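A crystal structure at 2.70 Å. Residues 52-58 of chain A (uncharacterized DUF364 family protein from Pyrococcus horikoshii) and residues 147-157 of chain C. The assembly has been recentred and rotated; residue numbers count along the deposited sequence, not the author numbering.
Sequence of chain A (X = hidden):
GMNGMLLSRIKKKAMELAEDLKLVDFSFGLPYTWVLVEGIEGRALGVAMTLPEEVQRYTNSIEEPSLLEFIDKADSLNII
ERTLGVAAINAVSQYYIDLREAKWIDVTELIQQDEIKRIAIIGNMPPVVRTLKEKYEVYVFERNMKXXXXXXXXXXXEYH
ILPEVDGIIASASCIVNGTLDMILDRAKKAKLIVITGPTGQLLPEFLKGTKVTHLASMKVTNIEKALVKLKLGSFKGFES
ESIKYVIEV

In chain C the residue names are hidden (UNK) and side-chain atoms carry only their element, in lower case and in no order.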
# COMPACT_ATOMS: atom_id res chain seq x y z
N PRO A 52 -6.11 9.21 -2.20
CA PRO A 52 -6.12 8.23 -3.31
C PRO A 52 -6.07 6.78 -2.84
O PRO A 52 -6.62 5.91 -3.51
CB PRO A 52 -4.89 8.60 -4.13
CG PRO A 52 -4.02 9.38 -3.19
CD PRO A 52 -4.94 10.12 -2.30
N GLU A 53 -5.44 6.52 -1.67
CA GLU A 53 -5.36 5.17 -1.11
C GLU A 53 -6.75 4.61 -0.74
O GLU A 53 -6.90 3.40 -0.59
CB GLU A 53 -4.40 5.13 0.11
CG GLU A 53 -4.85 5.97 1.30
CD GLU A 53 -4.45 7.44 1.28
OE1 GLU A 53 -3.83 7.88 0.29
OE2 GLU A 53 -4.75 8.14 2.28
N GLU A 54 -7.76 5.50 -0.62
CA GLU A 54 -9.13 5.12 -0.29
C GLU A 54 -9.97 4.89 -1.56
O GLU A 54 -11.06 4.30 -1.48
CB GLU A 54 -9.79 6.21 0.59
CG GLU A 54 -9.06 6.47 1.89
CD GLU A 54 -9.20 5.37 2.92
OE1 GLU A 54 -10.33 5.18 3.44
OE2 GLU A 54 -8.18 4.71 3.23
N VAL A 55 -9.47 5.37 -2.72
CA VAL A 55 -10.18 5.23 -4.00
C VAL A 55 -10.07 3.80 -4.52
O VAL A 55 -8.96 3.31 -4.78
CB VAL A 55 -9.70 6.27 -5.05
CG1 VAL A 55 -10.52 6.17 -6.33
CG2 VAL A 55 -9.74 7.68 -4.49
N GLN A 56 -11.21 3.12 -4.69
CA GLN A 56 -11.22 1.76 -5.21
C GLN A 56 -11.62 1.76 -6.68
O GLN A 56 -11.18 0.91 -7.45
CB GLN A 56 -12.16 0.86 -4.39
CG GLN A 56 -11.86 0.88 -2.88
CD GLN A 56 -12.26 -0.39 -2.20
OE1 GLN A 56 -12.50 -1.43 -2.84
NE2 GLN A 56 -12.24 -0.38 -0.88
N ARG A 57 -12.46 2.74 -7.07
CA ARG A 57 -12.96 2.91 -8.44
C ARG A 57 -13.04 4.39 -8.77
O ARG A 57 -13.37 5.21 -7.90
CB ARG A 57 -14.35 2.26 -8.58
CG ARG A 57 -14.38 0.75 -8.35
CD ARG A 57 -15.75 0.26 -7.90
NE ARG A 57 -16.11 0.75 -6.56
CZ ARG A 57 -15.79 0.12 -5.43
NH1 ARG A 57 -15.09 -1.01 -5.47
NH2 ARG A 57 -16.16 0.62 -4.26
N TYR A 58 -12.79 4.76 -10.04
CA TYR A 58 -12.93 6.14 -10.49
C TYR A 58 -14.27 6.37 -11.16
O TYR A 58 -14.36 6.41 -12.39
CB TYR A 58 -11.75 6.57 -11.38
CG TYR A 58 -10.48 6.81 -10.59
CD1 TYR A 58 -10.30 7.97 -9.84
CD2 TYR A 58 -9.48 5.84 -10.53
CE1 TYR A 58 -9.16 8.17 -9.07
CE2 TYR A 58 -8.33 6.03 -9.76
CZ TYR A 58 -8.18 7.20 -9.03
OH TYR A 58 -7.04 7.39 -8.28
N UNK C 147 -6.88 -7.47 -1.86
CA UNK C 147 -8.21 -8.10 -1.96
C UNK C 147 -9.32 -7.07 -2.30
O UNK C 147 -10.42 -7.15 -1.75
c UNK C 147 -7.56 -9.93 -0.20
c UNK C 147 -8.55 -8.85 -0.64
c UNK C 147 -7.73 -11.20 -1.02
c UNK C 147 -7.70 -10.23 1.27
N UNK C 148 -9.04 -6.15 -3.24
CA UNK C 148 -10.02 -5.13 -3.65
C UNK C 148 -10.79 -5.51 -4.92
O UNK C 148 -10.19 -5.66 -5.98
c UNK C 148 -9.36 -3.76 -3.79
c UNK C 148 -9.27 -2.99 -2.49
c UNK C 148 -9.50 -3.47 -1.24
c UNK C 148 -8.34 0.93 -1.37
c UNK C 148 -8.95 -1.32 -0.96
c UNK C 148 -8.27 0.66 -2.75
n UNK C 148 -9.31 -2.47 -0.31
c UNK C 148 -8.66 -0.04 -0.46
c UNK C 148 -8.55 -0.60 -3.24
c UNK C 148 -8.91 -1.61 -2.34
N UNK C 149 -12.13 -5.66 -4.80
CA UNK C 149 -13.01 -6.01 -5.92
C UNK C 149 -13.70 -4.76 -6.49
O UNK C 149 -13.29 -3.64 -6.20
c UNK C 149 -14.09 -7.03 -5.46
o UNK C 149 -12.58 -8.82 -5.87
c UNK C 149 -13.57 -8.43 -5.21
o UNK C 149 -14.20 -9.16 -4.42
N UNK C 150 -14.78 -4.97 -7.26
CA UNK C 150 -15.60 -3.90 -7.82
C UNK C 150 -16.77 -3.57 -6.87
O UNK C 150 -17.53 -2.62 -7.12
n UNK C 150 -14.20 -7.98 -10.64
n UNK C 150 -12.87 -7.79 -12.50
c UNK C 150 -15.03 -4.66 -10.20
c UNK C 150 -15.55 -5.59 -11.28
c UNK C 150 -16.13 -4.30 -9.21
c UNK C 150 -13.85 -7.32 -11.73
n UNK C 150 -14.46 -6.18 -12.06
N UNK C 151 -16.89 -4.34 -5.76
CA UNK C 151 -17.96 -4.16 -4.77
C UNK C 151 -17.40 -3.78 -3.38
O UNK C 151 -18.16 -3.33 -2.52
o UNK C 151 -20.01 -5.06 -6.69
c UNK C 151 -18.82 -5.43 -4.66
o UNK C 151 -19.40 -7.13 -6.23
c UNK C 151 -19.43 -5.90 -5.97
N UNK C 152 -16.08 -4.04 -3.14
CA UNK C 152 -15.44 -3.80 -1.83
C UNK C 152 -15.42 -2.31 -1.42
O UNK C 152 -15.26 -1.43 -2.27
c UNK C 152 -14.04 -5.93 -1.77
o UNK C 152 -13.29 -3.96 -2.94
c UNK C 152 -14.02 -4.41 -1.80
N UNK C 153 -15.59 -2.03 -0.10
CA UNK C 153 -15.55 -0.66 0.45
C UNK C 153 -14.45 -0.53 1.51
O UNK C 153 -13.82 -1.52 1.87
c UNK C 153 -19.06 -1.24 0.15
c UNK C 153 -18.06 -0.28 0.07
c UNK C 153 -16.92 -0.26 1.05
c UNK C 153 -18.21 0.73 -0.89
c UNK C 153 -20.14 -1.24 -0.73
o UNK C 153 -21.31 -0.26 -2.57
c UNK C 153 -20.25 -0.25 -1.69
c UNK C 153 -19.28 0.73 -1.78
N UNK C 154 -14.23 0.70 2.02
CA UNK C 154 -13.21 0.96 3.04
C UNK C 154 -13.69 0.45 4.40
O UNK C 154 -14.89 0.39 4.65
o UNK C 154 -11.82 2.71 4.01
c UNK C 154 -12.90 2.45 3.12
N UNK C 155 -12.74 0.10 5.29
CA UNK C 155 -13.09 -0.37 6.64
C UNK C 155 -13.51 0.80 7.56
O UNK C 155 -14.08 0.56 8.63
c UNK C 155 -11.93 -1.19 7.26
o UNK C 155 -10.28 -0.31 8.72
o UNK C 155 -10.03 0.04 6.57
c UNK C 155 -10.68 -0.39 7.53
N UNK C 156 -13.28 2.06 7.11
CA UNK C 156 -13.68 3.25 7.88
C UNK C 156 -15.21 3.44 7.84
O UNK C 156 -15.77 4.17 8.67
c UNK C 156 -12.93 4.50 7.36
c UNK C 156 -11.42 4.35 7.46
o UNK C 156 -13.31 4.77 6.01
N UNK C 157 -15.89 2.78 6.88
CA UNK C 157 -17.34 2.86 6.71
C UNK C 157 -18.07 1.79 7.52
O UNK C 157 -19.30 1.82 7.60
c UNK C 157 -17.72 2.76 5.21
c UNK C 157 -17.14 3.86 4.29
c UNK C 157 -17.65 5.24 4.68
c UNK C 157 -17.46 3.57 2.83
O HOH W 1 -13.19 5.74 3.32

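Position 147 has four side-chain carbons, forked at the second, and stays 8.7 Å or more from the chain A stretch: Leu C147. Position 148 carries one carbon, then fused five- and six-membered rings holding eight carbons and one nitrogen, which only tryptophan provides. Gln A56 lies over one face of this Trp C148, its CG 3.6 Å from the centroid of the six-membered ring and 13° off the normal, a CH-pi contact. Glu A53 O meets the ring edge, 3.0 Å from Trp C148 CH2.

Position 149 has two carbons, the second bearing two oxygens, and points away from chain A: Asp C149. Position 150, with three carbons, a nitrogen, then a carbon carrying two more nitrogens, is Arg C150; its side chain is poorly ordered and also starts away. Position 151 repeats the carboxylate pattern of 149 and makes no close side-chain contact: Asp C151.

At 152 the first carbon carries one oxygen and one carbon, a branched hydroxyl side chain: Thr C152. Its OG1 accepts from Asp C149 N at 2.8 Å and donates to Gln A56 OE1 at 2.7 Å, so one hydroxyl both braces its own loop and fixes the amide of chain A.

Position 153 has one carbon and a six-carbon ring bearing an oxygen, hence Tyr C153. Its CA-to-CB bond points away, yet Tyr C153 CD1 comes within 3.9 Å of Arg A57 NH2. Position 154, one carbon then one oxygen, points toward chain A: Ser C154, whose OG donates to Glu A54 OE1 at 2.9 Å.

Position 155 shows two carbons and a terminal oxygen pair, without contact to residues 52-58 of chain A: Asp C155. Position 156 again has a carbon bearing one oxygen and one carbon: Thr C156. Water 1 donates to both Glu A54 OE1 and Thr C156 OG1, each at 2.9 Å, bridging a direct separation of 4.0 Å between those atoms. Position 157 has four carbons forked at the second, with no contact to the chain A stretch: Leu C157.

The contact buries 483 Å², summed over both stretches, with Gln A56 the most covered residue. Its aliphatic part packs on the indole while its amide oxygen takes the threonine hydroxyl. Beside it, Arg A57 donates through NH1 at 3.2 Å and NH2 at 3.0 Å to Thr C152 O, a forked pair whose acceptor lies near the guanidinium plane. Glu A54, though its CA-to-CB bond points away, bends its carboxylate back to the serine and the water. Packing and directional polar bonds thus act together.

Chain C 147-157: LWDRDTYSDTL
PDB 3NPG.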